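Local coordinates for protein beta-glucanase (Podospora anserina, PDB 4LE4) that probably hydrolyses beta-glucan chains as a family 131 glycoside hydrolase, and is captured here in complex with cellotriose, at residues V44-D49 and S58-K63; A62-D67 and F224-V229; F99-K104 and V155-D160. All blocks are in the same frame, centred on the assembly; numbering follows the deposited sequence.

Overall arrangement
From the N terminus, contact 1 comes first: strand 44-47 runs through a thirteen-residue loop (48-60) and pairs back on the start of strand 61-66, a short antiparallel hairpin. Contact 2 picks up on the same strand, sharing Ala62 and Lys63, and joins it to strand 222-233, closing a loop of 156 residues. Nested in that loop is contact 3, which spans 50 residues and brings the end of strand 94-102 to the chain leaving strand 150-156. Strands 44-47, 61-66, 222-233 and 94-102 thus lie side by side in one sheet, and Tyr225 and Ser227 bond to Met102 and Ser100. Contact 3 ties this sheet to a connection from the second one.

Contact 1. Residues V44-D49 and S58-K63; sequences VNLSPD and SRQGAK
Val44 opens the pairing with its backbone: its CA lies against the carbonyl oxygen of Lys63, while CG1 reaches loosely toward the methyl of Ala62. Asn45 and Lys63 then form an antiparallel hydrogen-bonded pair, with Asn45 N 3.0 Å from Lys63 O and the return bond, Lys63 N to Asn45 O, tighter at 2.7 Å and nearly straight. At Leu46 the side chain turns to the other face of the sheet, where Ala62 also points. Its CG stands anti to the carbonyl carbon (chi1 -50°), and the CD2 branch rests 3.6 Å from Ala62 CB. Gln60 crosses Leu46 at about a right angle, its OE1 3.8 Å from Leu46 CB. Ser47 pairs with Gly61 through two more bonds: Ser47 N gives to Gly61 O at 3.0 Å, and Gly61 N reaches Ser47 O at 2.8 Å from well above the carbonyl plane. The amide end of Gln60 packs against this backbone, NE2 lying 3.2 Å from Ser47 CA. Ser47 OG meanwhile accepts from Asp49 N, an ST turn just where the strand gives way to loop. Pro48 lies alongside Gln60, both pointing the same way, with Pro48 CD 3.7 Å from Gln60 NE2. Leu46 and Ala62 are both touched by Phe9 from a loop, and Leu18 meets Val44, whose carbonyl oxygen bonds to Ser15. On the far side of strand 61-66, strand 222-233 continues the sheet, with Ala62 bonded to Trp226, so this hairpin adds strand 44-47 alongside its partner.

Contact 2. Residues A62-D67 and F224-V229; sequences AKITLD and FYWSGV
Ile64 holds CG1 anti to its carbonyl carbon (chi1 -73°), and the fully extended chi2 of 180° then carries CD1 over the indole of Trp226. The methyl sits 3.8 Å from the centroid of the five-membered ring, only 22° off its normal: a CH-pi contact over one face, shifted toward the rim, where CD1 comes within 3.6 Å of Trp226 NE1. That nitrogen is buried and has no polar partner in the model. Ala62 O lies in the plane of the same indole, at its edge. Two residues back on the same face, Phe224 presents its ring edge to Ile64 O, with CD1 3.5 Å away, and Leu66 CD1 approaches CE1 of that ring obliquely. Lys63 and Tyr225 turn to the other face and run side by side, the aliphatic part of the lysine following the phenol so that Lys63 CD comes 3.4 Å from Tyr225 OH. Four backbone bonds hold the strands: two between Ala62 and Trp226, and two between Ile64 and Phe224, of which Ile64 N to Phe224 O, at 2.7 Å, is almost straight. Val209 touches Phe224 and Trp226, and Thr80 touches Ile64, both from the second sheet. Two antiparallel sheets packed face to face through such side chains make a beta-sandwich, here consistent with the concanavalin A-like fold of the clan to which family 131 belongs.

Contact 3. Residues F99-K104 and V155-D160; sequences FSLMRK and VEWAAD
In this two-sheet beta-sandwich the contact lies where the end of strand 94-102, from one sheet, meets the chain that has just left strand 150-156 of the other. Arg103 and Trp157 carry it. With CG in the crowded position between the backbone N and the carbonyl carbon (chi1 74°), the arginine runs extended across the indole, and CD sits over its centre, 3.8 Å from the centroid of the five-membered ring. The guanidinium stands almost upright on the indole, the two planes 84° apart, and turns its edge to the tryptophan's own carbonyl. Trp157 O lies in the guanidinium plane and takes two bonds, from Arg103 NE at 3.0 Å and Arg103 NH2 at 2.9 Å. NH1 forms a salt bridge with Asp105, which helps fix the rotation of the group. An alanine here would probably strip the indole face of the CG and CD packing, deprive Trp157 O of both donors and leave Asp105 without its mate. Leu101 crosses Trp157 at about a right angle, with CD2 4.0 Å from CZ2, and His163 meets the same indole. Backbone closes the far end: Asp160 N gives a bond of 2.8 Å to Arg103 O. A water accepts from Arg103 N and, weakly, from Trp157 NE1, and lies 2.8 Å from Ala158 O. The charges of Lys104 and Asp160 stay beyond salt-bridge range, but another water joins them, 2.6 Å from Lys104 NZ and 2.6 Å from Asp160 OD1.

Contact 1. Residues V44-D49 and S58-K63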
loop_
_atom_site.group_PDB
_atom_site.type_symbol
_atom_site.label_atom_id
_atom_site.label_comp_id
_atom_site.label_asym_id
_atom_site.label_seq_id
_atom_site.Cartn_x
_atom_site.Cartn_y
_atom_site.Cartn_z
ATOM N N VAL A 44 -3.190 -1.922 -13.356
ATOM C CA VAL A 44 -2.102 -2.591 -12.687
ATOM C C VAL A 44 -1.174 -3.196 -13.751
ATOM O O VAL A 44 -1.642 -3.882 -14.638
ATOM C CB VAL A 44 -2.637 -3.736 -11.804
ATOM C CG1 VAL A 44 -1.481 -4.304 -10.952
ATOM C CG2 VAL A 44 -3.761 -3.225 -10.883
ATOM N N ASN A 45 0.113 -2.919 -13.650
ATOM C CA ASN A 45 1.086 -3.478 -14.593
ATOM C C ASN A 45 2.321 -3.849 -13.814
ATOM O O ASN A 45 2.755 -3.091 -12.950
ATOM C CB ASN A 45 1.434 -2.464 -15.689
ATOM C CG ASN A 45 0.275 -2.199 -16.622
ATOM O OD1 ASN A 45 -0.484 -1.234 -16.449
ATOM N ND2 ASN A 45 0.111 -3.064 -17.605
ATOM N N LEU A 46 2.901 -5.014 -14.121
ATOM C CA LEU A 46 4.080 -5.479 -13.410
ATOM C C LEU A 46 5.324 -5.345 -14.279
ATOM O O LEU A 46 5.259 -5.518 -15.507
ATOM C CB LEU A 46 3.941 -6.962 -13.043
ATOM C CG LEU A 46 2.661 -7.426 -12.352
ATOM C CD1 LEU A 46 2.677 -8.950 -12.142
ATOM C CD2 LEU A 46 2.548 -6.697 -10.996
ATOM N N SER A 47 6.445 -5.056 -13.632
ATOM C CA SER A 47 7.731 -4.941 -14.301
ATOM C C SER A 47 8.856 -4.874 -13.291
ATOM O O SER A 47 8.679 -4.390 -12.161
ATOM C CB SER A 47 7.772 -3.690 -15.193
ATOM O OG SER A 47 9.071 -3.494 -15.725
ATOM N N PRO A 48 10.031 -5.405 -13.660
ATOM C CA PRO A 48 11.186 -5.367 -12.772
ATOM C C PRO A 48 11.575 -3.901 -12.604
ATOM O O PRO A 48 12.250 -3.538 -11.655
ATOM C CB PRO A 48 12.256 -6.136 -13.557
ATOM C CG PRO A 48 11.448 -7.074 -14.400
ATOM C CD PRO A 48 10.345 -6.163 -14.885
ATOM N N ASP A 49 11.131 -3.047 -13.528
ATOM C CA ASP A 49 11.488 -1.650 -13.452
ATOM C C ASP A 49 10.625 -0.895 -12.464
ATOM O O ASP A 49 10.892 0.257 -12.180
ATOM C CB ASP A 49 11.352 -0.958 -14.816
ATOM C CG ASP A 49 12.157 -1.661 -15.930
ATOM O OD1 ASP A 49 13.156 -2.342 -15.620
ATOM O OD2 ASP A 49 11.789 -1.509 -17.118
ATOM N N SER A 58 11.721 -9.389 -4.397
ATOM C CA SER A 58 10.579 -9.157 -5.295
ATOM C C SER A 58 11.105 -9.167 -6.727
ATOM O O SER A 58 12.030 -8.433 -7.032
ATOM C CB SER A 58 9.955 -7.785 -5.030
ATOM O OG SER A 58 9.348 -7.731 -3.756
ATOM N N ARG A 59 10.539 -10.004 -7.592
ATOM C CA ARG A 59 11.025 -10.045 -8.976
ATOM C C ARG A 59 10.516 -8.856 -9.791
ATOM O O ARG A 59 11.254 -8.253 -10.580
ATOM C CB ARG A 59 10.595 -11.349 -9.652
ATOM C CG ARG A 59 11.042 -11.430 -11.110
ATOM C CD ARG A 59 10.855 -12.841 -11.633
ATOM N NE ARG A 59 9.524 -13.378 -11.383
ATOM C CZ ARG A 59 8.447 -13.141 -12.118
ATOM N NH1 ARG A 59 8.492 -12.348 -13.188
ATOM N NH2 ARG A 59 7.314 -13.759 -11.809
ATOM N N GLN A 60 9.256 -8.502 -9.582
ATOM C CA GLN A 60 8.670 -7.403 -10.313
ATOM C C GLN A 60 7.916 -6.500 -9.319
ATOM O O GLN A 60 7.491 -6.968 -8.287
ATOM C CB GLN A 60 7.663 -7.927 -11.315
ATOM C CG GLN A 60 8.223 -8.724 -12.477
ATOM C CD GLN A 60 7.194 -8.931 -13.542
ATOM O OE1 GLN A 60 6.344 -9.843 -13.458
ATOM N NE2 GLN A 60 7.244 -8.083 -14.562
ATOM N N GLY A 61 7.764 -5.231 -9.662
ATOM C CA GLY A 61 6.990 -4.315 -8.838
ATOM C C GLY A 61 5.715 -4.073 -9.631
ATOM O O GLY A 61 5.586 -4.486 -10.786
ATOM N N ALA A 62 4.752 -3.384 -9.032
ATOM C CA ALA A 62 3.515 -3.112 -9.718
ATOM C C ALA A 62 3.272 -1.618 -9.857
ATOM O O ALA A 62 3.428 -0.864 -8.896
ATOM C CB ALA A 62 2.349 -3.753 -8.950
ATOM N N LYS A 63 2.927 -1.182 -11.064
ATOM C CA LYS A 63 2.553 0.215 -11.228
ATOM C C LYS A 63 1.032 0.170 -11.090
ATOM O O LYS A 63 0.359 -0.554 -11.827
ATOM C CB LYS A 63 2.915 0.735 -12.625
ATOM C CG LYS A 63 2.429 2.178 -12.833
ATOM C CD LYS A 63 3.033 2.757 -14.128
ATOM C CE LYS A 63 2.596 2.005 -15.324
ATOM N NZ LYS A 63 3.154 2.711 -16.545
#

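Contact 2. Residues A62-D67 and F224-V229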
loop_
_atom_site.group_PDB
_atom_site.type_symbol
_atom_site.label_atom_id
_atom_site.label_comp_id
_atom_site.label_asym_id
_atom_site.label_seq_id
_atom_site.Cartn_x
_atom_site.Cartn_y
_atom_site.Cartn_z
ATOM N N ALA A 62 4.752 -3.384 -9.032
ATOM C CA ALA A 62 3.515 -3.112 -9.718
ATOM C C ALA A 62 3.272 -1.618 -9.857
ATOM O O ALA A 62 3.428 -0.864 -8.896
ATOM C CB ALA A 62 2.349 -3.753 -8.950
ATOM N N LYS A 63 2.927 -1.182 -11.064
ATOM C CA LYS A 63 2.553 0.215 -11.228
ATOM C C LYS A 63 1.032 0.170 -11.090
ATOM O O LYS A 63 0.359 -0.554 -11.827
ATOM C CB LYS A 63 2.915 0.735 -12.625
ATOM C CG LYS A 63 2.429 2.178 -12.833
ATOM C CD LYS A 63 3.033 2.757 -14.128
ATOM C CE LYS A 63 2.596 2.005 -15.324
ATOM N NZ LYS A 63 3.154 2.711 -16.545
ATOM N N ILE A 64 0.507 0.902 -10.106
ATOM C CA ILE A 64 -0.923 0.988 -9.870
ATOM C C ILE A 64 -1.324 2.372 -10.358
ATOM O O ILE A 64 -0.735 3.381 -9.983
ATOM C CB ILE A 64 -1.252 0.760 -8.362
ATOM C CG1 ILE A 64 -1.045 -0.732 -8.060
ATOM C CG2 ILE A 64 -2.704 1.143 -8.068
ATOM C CD1 ILE A 64 -1.316 -1.157 -6.624
ATOM N N THR A 65 -2.313 2.387 -11.228
ATOM C CA THR A 65 -2.759 3.614 -11.878
ATOM C C THR A 65 -4.203 4.039 -11.647
ATOM O O THR A 65 -5.113 3.222 -11.669
ATOM C CB THR A 65 -2.579 3.440 -13.409
ATOM O OG1 THR A 65 -1.180 3.268 -13.692
ATOM C CG2 THR A 65 -3.127 4.636 -14.175
ATOM N N LEU A 66 -4.398 5.332 -11.453
ATOM C CA LEU A 66 -5.735 5.874 -11.346
ATOM C C LEU A 66 -5.855 6.665 -12.633
ATOM O O LEU A 66 -4.982 7.497 -12.934
ATOM C CB LEU A 66 -5.864 6.864 -10.199
ATOM C CG LEU A 66 -5.701 6.304 -8.791
ATOM C CD1 LEU A 66 -5.824 7.446 -7.737
ATOM C CD2 LEU A 66 -6.794 5.271 -8.593
ATOM N N ASP A 67 -6.901 6.402 -13.400
ATOM C CA ASP A 67 -7.103 7.175 -14.626
ATOM C C ASP A 67 -8.526 7.695 -14.619
ATOM O O ASP A 67 -9.177 7.626 -13.594
ATOM C CB ASP A 67 -6.786 6.345 -15.881
ATOM C CG ASP A 67 -7.787 5.207 -16.150
ATOM O OD1 ASP A 67 -8.861 5.128 -15.513
ATOM O OD2 ASP A 67 -7.485 4.382 -17.051
ATOM N N PHE A 224 1.436 4.949 -9.127
ATOM C CA PHE A 224 2.052 4.623 -7.834
ATOM C C PHE A 224 2.786 3.299 -8.030
ATOM O O PHE A 224 2.232 2.376 -8.588
ATOM C CB PHE A 224 0.966 4.471 -6.770
ATOM C CG PHE A 224 0.067 5.683 -6.641
ATOM C CD1 PHE A 224 -0.948 5.911 -7.555
ATOM C CD2 PHE A 224 0.260 6.596 -5.604
ATOM C CE1 PHE A 224 -1.779 7.042 -7.452
ATOM C CE2 PHE A 224 -0.557 7.729 -5.485
ATOM C CZ PHE A 224 -1.568 7.954 -6.397
ATOM N N TYR A 225 4.013 3.209 -7.547
ATOM C CA TYR A 225 4.845 2.019 -7.732
ATOM C C TYR A 225 4.954 1.278 -6.427
ATOM O O TYR A 225 5.182 1.887 -5.397
ATOM C CB TYR A 225 6.215 2.451 -8.228
ATOM C CG TYR A 225 6.067 3.143 -9.559
ATOM C CD1 TYR A 225 6.159 2.423 -10.746
ATOM C CD2 TYR A 225 5.745 4.505 -9.630
ATOM C CE1 TYR A 225 5.931 3.035 -11.991
ATOM C CE2 TYR A 225 5.516 5.130 -10.855
ATOM C CZ TYR A 225 5.612 4.387 -12.044
ATOM O OH TYR A 225 5.419 4.978 -13.284
ATOM N N TRP A 226 4.782 -0.034 -6.486
ATOM C CA TRP A 226 4.770 -0.856 -5.268
ATOM C C TRP A 226 5.616 -2.106 -5.407
ATOM O O TRP A 226 5.662 -2.688 -6.495
ATOM C CB TRP A 226 3.351 -1.383 -5.018
ATOM C CG TRP A 226 2.297 -0.361 -4.803
ATOM C CD1 TRP A 226 1.768 0.513 -5.739
ATOM C CD2 TRP A 226 1.635 -0.096 -3.581
ATOM N NE1 TRP A 226 0.820 1.304 -5.151
ATOM C CE2 TRP A 226 0.709 0.954 -3.826
ATOM C CE3 TRP A 226 1.727 -0.637 -2.290
ATOM C CZ2 TRP A 226 -0.125 1.473 -2.825
ATOM C CZ3 TRP A 226 0.893 -0.111 -1.288
ATOM C CH2 TRP A 226 -0.016 0.928 -1.568
ATOM N N SER A 227 6.241 -2.542 -4.309
ATOM C CA SER A 227 6.965 -3.819 -4.322
ATOM C C SER A 227 7.099 -4.288 -2.878
ATOM O O SER A 227 6.739 -3.557 -1.955
ATOM C CB SER A 227 8.346 -3.706 -4.992
ATOM O OG SER A 227 9.231 -2.836 -4.330
ATOM N N GLY A 228 7.552 -5.525 -2.691
ATOM C CA GLY A 228 7.761 -6.013 -1.343
ATOM C C GLY A 228 6.550 -6.022 -0.434
ATOM O O GLY A 228 6.686 -5.804 0.752
ATOM N N VAL A 229 5.386 -6.305 -0.974
ATOM C CA VAL A 229 4.179 -6.359 -0.162
ATOM C C VAL A 229 4.017 -7.777 0.415
ATOM O O VAL A 229 3.907 -8.720 -0.340
ATOM C CB VAL A 229 2.947 -6.073 -1.023
ATOM C CG1 VAL A 229 1.670 -6.135 -0.142
ATOM C CG2 VAL A 229 3.095 -4.667 -1.713
#

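Contact 3. Residues F99-K104 and V155-D160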
loop_
_atom_site.group_PDB
_atom_site.type_symbol
_atom_site.label_atom_id
_atom_site.label_comp_id
_atom_site.label_asym_id
_atom_site.label_seq_id
_atom_site.Cartn_x
_atom_site.Cartn_y
_atom_site.Cartn_z
ATOM N N PHE A 99 5.317 -3.203 2.911
ATOM C CA PHE A 99 5.121 -2.687 1.550
ATOM C C PHE A 99 6.126 -1.598 1.258
ATOM O O PHE A 99 6.616 -0.941 2.167
ATOM C CB PHE A 99 3.694 -2.195 1.252
ATOM C CG PHE A 99 3.248 -1.000 2.082
ATOM C CD1 PHE A 99 2.797 -1.190 3.373
ATOM C CD2 PHE A 99 3.287 0.312 1.556
ATOM C CE1 PHE A 99 2.387 -0.113 4.162
ATOM C CE2 PHE A 99 2.864 1.422 2.360
ATOM C CZ PHE A 99 2.419 1.192 3.656
ATOM N N SER A 100 6.464 -1.435 -0.021
ATOM C CA SER A 100 7.387 -0.393 -0.425
ATOM C C SER A 100 6.583 0.399 -1.474
ATOM O O SER A 100 5.833 -0.170 -2.247
ATOM C CB SER A 100 8.676 -0.991 -1.002
ATOM O OG SER A 100 9.369 -1.766 -0.008
ATOM N N LEU A 101 6.733 1.716 -1.448
ATOM C CA LEU A 101 5.995 2.626 -2.315
ATOM C C LEU A 101 6.891 3.709 -2.910
ATOM O O LEU A 101 7.775 4.206 -2.235
ATOM C CB LEU A 101 4.918 3.299 -1.453
ATOM C CG LEU A 101 4.024 4.358 -2.095
ATOM C CD1 LEU A 101 3.070 3.705 -3.087
ATOM C CD2 LEU A 101 3.231 5.061 -0.944
ATOM N N MET A 102 6.599 4.134 -4.142
ATOM C CA MET A 102 7.409 5.199 -4.773
ATOM C C MET A 102 6.534 5.931 -5.784
ATOM O O MET A 102 5.585 5.363 -6.332
ATOM C CB MET A 102 8.629 4.555 -5.491
ATOM C CG MET A 102 9.559 5.480 -6.314
ATOM S SD MET A 102 8.934 5.735 -8.022
ATOM C CE MET A 102 9.418 4.141 -8.827
ATOM N N ARG A 103 6.788 7.224 -5.973
ATOM C CA ARG A 103 6.067 7.952 -7.011
ATOM C C ARG A 103 7.185 8.575 -7.881
ATOM O O ARG A 103 8.323 8.743 -7.437
ATOM C CB ARG A 103 5.249 9.113 -6.439
ATOM C CG ARG A 103 6.138 10.275 -6.026
ATOM C CD ARG A 103 5.293 11.489 -5.564
ATOM N NE ARG A 103 6.153 12.612 -5.191
ATOM C CZ ARG A 103 6.693 13.478 -6.053
ATOM N NH1 ARG A 103 6.477 13.372 -7.363
ATOM N NH2 ARG A 103 7.451 14.463 -5.592
ATOM N N LYS A 104 6.836 8.914 -9.114
ATOM C CA LYS A 104 7.760 9.591 -10.028
ATOM C C LYS A 104 7.184 11.010 -10.265
ATOM O O LYS A 104 6.123 11.356 -9.746
ATOM C CB LYS A 104 7.805 8.834 -11.369
ATOM C CG LYS A 104 8.419 7.443 -11.278
ATOM C CD LYS A 104 8.436 6.748 -12.676
ATOM C CE LYS A 104 9.029 5.340 -12.633
ATOM N NZ LYS A 104 10.488 5.330 -12.294
ATOM N N VAL A 155 6.822 12.901 5.974
ATOM C CA VAL A 155 8.103 13.214 5.365
ATOM C C VAL A 155 7.821 13.807 3.984
ATOM O O VAL A 155 6.781 13.525 3.399
ATOM C CB VAL A 155 8.976 11.923 5.243
ATOM C CG1 VAL A 155 8.325 10.941 4.304
ATOM C CG2 VAL A 155 10.367 12.263 4.803
ATOM N N GLU A 156 8.721 14.654 3.489
ATOM C CA GLU A 156 8.527 15.222 2.151
ATOM C C GLU A 156 8.516 14.038 1.173
ATOM O O GLU A 156 9.442 13.230 1.186
ATOM C CB GLU A 156 9.694 16.132 1.795
ATOM C CG GLU A 156 9.658 16.640 0.342
ATOM C CD GLU A 156 8.432 17.482 0.051
ATOM O OE1 GLU A 156 7.898 18.089 1.008
ATOM O OE2 GLU A 156 8.005 17.564 -1.130
ATOM N N TRP A 157 7.494 13.927 0.335
ATOM C CA TRP A 157 7.449 12.808 -0.605
ATOM C C TRP A 157 8.144 13.179 -1.927
ATOM O O TRP A 157 7.546 13.780 -2.810
ATOM C CB TRP A 157 6.007 12.404 -0.857
ATOM C CG TRP A 157 5.865 11.056 -1.563
ATOM C CD1 TRP A 157 6.883 10.182 -1.890
ATOM C CD2 TRP A 157 4.651 10.435 -1.980
ATOM N NE1 TRP A 157 6.364 9.067 -2.476
ATOM C CE2 TRP A 157 4.998 9.189 -2.551
ATOM C CE3 TRP A 157 3.289 10.805 -1.931
ATOM C CZ2 TRP A 157 4.041 8.314 -3.067
ATOM C CZ3 TRP A 157 2.342 9.946 -2.438
ATOM C CH2 TRP A 157 2.724 8.694 -3.008
ATOM N N ALA A 158 9.411 12.819 -2.038
ATOM C CA ALA A 158 10.198 13.132 -3.229
ATOM C C ALA A 158 10.060 12.072 -4.337
ATOM O O ALA A 158 9.807 10.897 -4.077
ATOM C CB ALA A 158 11.674 13.276 -2.835
ATOM N N ALA A 159 10.237 12.509 -5.575
ATOM C CA ALA A 159 10.172 11.609 -6.716
ATOM C C ALA A 159 11.304 10.586 -6.695
ATOM O O ALA A 159 12.411 10.894 -6.249
ATOM C CB ALA A 159 10.245 12.415 -8.011
ATOM N N ASP A 160 11.006 9.386 -7.193
ATOM C CA ASP A 160 11.963 8.284 -7.323
ATOM C C ASP A 160 12.525 7.715 -6.036
ATOM O O ASP A 160 13.480 6.920 -6.070
ATOM C CB ASP A 160 13.137 8.713 -8.222
ATOM C CG ASP A 160 12.669 9.392 -9.492
ATOM O OD1 ASP A 160 11.749 8.859 -10.121
ATOM O OD2 ASP A 160 13.205 10.457 -9.872
HETATM O O HOH W 1 8.707 8.348 -4.118
HETATM O O HOH W 2 12.046 6.260 -10.406
HETATM O O HOH W 3 11.878 8.341 -12.978
#